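Local coordinates for protein peptidoglycan-N-acetylmuramic acid deacetylase PdaA (Bacillus subtilis, PDB 1NY1) that deacetylates N-acetylmuramic acid residues in peptidoglycan glycan strands, leading to muramic delta-lactam in the spore cortex, and is required for germination, at residues A[177-182]-A[209-214]. Numbering follows the deposited sequence.
Sequences KGKKYA and LDDAIT
K179 and D211 join two neighbouring helices through one salt bridge at the protein surface, a worked example of how a single charged pair can span the gap between helices. The ammonium nitrogen NZ of K179 donates to OD2 of D211 at 2.8 Å, meeting that oxygen nearly along the line of its C-O bond. The carboxylate is therefore gripped through one oxygen, not straddled by the ammonium group, and CG of D211 stays 4.0 Å from K179 NZ.

The two side chains run at about a right angle to each other. K179 leaves the first turn of helix 179-188 extended, with CG anti to the backbone N (chi1 -167°), and this straight start brings CD of K179 to 3.6 Å from OD2 of D211. The chain then bends at chi3 (75°), which places CE of K179 3.3 Å from the same D211 OD2 and carries NZ on to its bond. D211, the shorter partner, sets out from its own helix toward segment 177-182, so the lysine supplies most of the span.

Around the bridge, K179 also touches D204, E207 and A208; the two acids may add to the negative surroundings of its ammonium. D211 packs in turn on Y183, one turn further along the lysine's helix. Deeper between the helices, A182 rests on A208, while L209 and A212 touch M186.

G178 takes the N-cap position, which makes K179 the first residue of its helix. The arrangement is a surface interhelical salt bridge between helices 179-188 and 205-219, connected in sequence through strand 194-198, on the outside of a parallel-stranded β/α fold consistent with the distorted (β/α) barrel of NodB-type polysaccharide deacetylases.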
loop_
_atom_site.group_PDB
_atom_site.type_symbol
_atom_site.label_atom_id
_atom_site.label_comp_id
_atom_site.label_asym_id
_atom_site.label_seq_id
_atom_site.Cartn_x
_atom_site.Cartn_y
_atom_site.Cartn_z
ATOM N N LYS A 177 -14.894 3.228 -14.087
ATOM C CA LYS A 177 -14.655 4.206 -15.140
ATOM C C LYS A 177 -13.740 3.858 -16.309
ATOM O O LYS A 177 -13.763 4.542 -17.331
ATOM C CB LYS A 177 -14.219 5.527 -14.500
ATOM C CG LYS A 177 -15.286 6.063 -13.547
ATOM C CD LYS A 177 -15.039 7.484 -13.070
ATOM C CE LYS A 177 -16.199 7.946 -12.192
ATOM N NZ LYS A 177 -16.164 9.401 -11.873
ATOM N N GLY A 178 -12.940 2.808 -16.189
ATOM C CA GLY A 178 -12.100 2.456 -17.318
ATOM C C GLY A 178 -10.629 2.781 -17.208
ATOM O O GLY A 178 -10.158 3.324 -16.205
ATOM N N LYS A 179 -9.902 2.454 -18.271
ATOM C CA LYS A 179 -8.464 2.657 -18.308
ATOM C C LYS A 179 -8.011 4.106 -18.267
ATOM O O LYS A 179 -7.138 4.462 -17.478
ATOM C CB LYS A 179 -7.875 1.992 -19.550
ATOM C CG LYS A 179 -6.365 1.901 -19.495
ATOM C CD LYS A 179 -5.765 1.319 -20.760
ATOM C CE LYS A 179 -5.776 2.317 -21.903
ATOM N NZ LYS A 179 -4.920 1.844 -23.037
ATOM N N LYS A 180 -8.592 4.943 -19.120
ATOM C CA LYS A 180 -8.197 6.340 -19.160
ATOM C C LYS A 180 -8.326 7.044 -17.811
ATOM O O LYS A 180 -7.435 7.797 -17.422
ATOM C CB LYS A 180 -9.005 7.079 -20.231
ATOM C CG LYS A 180 -8.682 8.560 -20.359
ATOM C CD LYS A 180 -9.503 9.195 -21.470
ATOM C CE LYS A 180 -9.451 10.712 -21.406
ATOM N NZ LYS A 180 -8.059 11.227 -21.454
ATOM N N TYR A 181 -9.416 6.799 -17.090
ATOM C CA TYR A 181 -9.611 7.447 -15.794
ATOM C C TYR A 181 -8.452 7.175 -14.836
ATOM O O TYR A 181 -7.899 8.099 -14.231
ATOM C CB TYR A 181 -10.911 6.976 -15.140
ATOM C CG TYR A 181 -11.237 7.713 -13.862
ATOM C CD1 TYR A 181 -11.794 8.990 -13.901
ATOM C CD2 TYR A 181 -10.962 7.152 -12.615
ATOM C CE1 TYR A 181 -12.071 9.694 -12.731
ATOM C CE2 TYR A 181 -11.233 7.852 -11.436
ATOM C CZ TYR A 181 -11.789 9.121 -11.504
ATOM O OH TYR A 181 -12.061 9.825 -10.350
ATOM N N ALA A 182 -8.091 5.903 -14.699
ATOM C CA ALA A 182 -7.007 5.488 -13.805
ATOM C C ALA A 182 -5.649 5.964 -14.299
ATOM O O ALA A 182 -4.833 6.463 -13.523
ATOM C CB ALA A 182 -6.998 3.962 -13.672
ATOM N N LEU A 209 -2.245 0.496 -15.469
ATOM C CA LEU A 209 -0.956 0.424 -14.786
ATOM C C LEU A 209 0.175 0.162 -15.780
ATOM O O LEU A 209 1.262 0.739 -15.674
ATOM C CB LEU A 209 -0.972 -0.681 -13.726
ATOM C CG LEU A 209 0.314 -0.898 -12.913
ATOM C CD1 LEU A 209 0.625 0.334 -12.061
ATOM C CD2 LEU A 209 0.134 -2.115 -12.016
ATOM N N ASP A 210 -0.084 -0.714 -16.745
ATOM C CA ASP A 210 0.905 -1.041 -17.768
ATOM C C ASP A 210 1.316 0.254 -18.493
ATOM O O ASP A 210 2.506 0.550 -18.626
ATOM C CB ASP A 210 0.299 -2.055 -18.748
ATOM C CG ASP A 210 1.316 -2.646 -19.710
ATOM O OD1 ASP A 210 2.522 -2.298 -19.646
ATOM O OD2 ASP A 210 0.894 -3.477 -20.538
ATOM N N ASP A 211 0.330 1.027 -18.944
ATOM C CA ASP A 211 0.592 2.285 -19.648
ATOM C C ASP A 211 1.262 3.322 -18.756
ATOM O O ASP A 211 2.163 4.044 -19.187
ATOM C CB ASP A 211 -0.708 2.886 -20.196
ATOM C CG ASP A 211 -1.337 2.038 -21.291
ATOM O OD1 ASP A 211 -0.728 1.025 -21.695
ATOM O OD2 ASP A 211 -2.442 2.393 -21.747
ATOM N N ALA A 212 0.810 3.400 -17.510
ATOM C CA ALA A 212 1.357 4.357 -16.556
ATOM C C ALA A 212 2.833 4.098 -16.285
ATOM O O ALA A 212 3.636 5.026 -16.284
ATOM C CB ALA A 212 0.565 4.306 -15.250
ATOM N N ILE A 213 3.195 2.841 -16.049
ATOM C CA ILE A 213 4.596 2.527 -15.788
ATOM C C ILE A 213 5.421 2.842 -17.031
ATOM O O ILE A 213 6.470 3.482 -16.945
ATOM C CB ILE A 213 4.790 1.043 -15.415
ATOM C CG1 ILE A 213 4.120 0.760 -14.070
ATOM C CG2 ILE A 213 6.285 0.722 -15.317
ATOM C CD1 ILE A 213 4.098 -0.703 -13.705
ATOM N N THR A 214 4.947 2.395 -18.189
ATOM C CA THR A 214 5.664 2.653 -19.426
ATOM C C THR A 214 5.940 4.149 -19.584
ATOM O O THR A 214 7.092 4.557 -19.729
ATOM C CB THR A 214 4.873 2.150 -20.652
ATOM O OG1 THR A 214 4.636 0.744 -20.524
ATOM C CG2 THR A 214 5.661 2.402 -21.934
#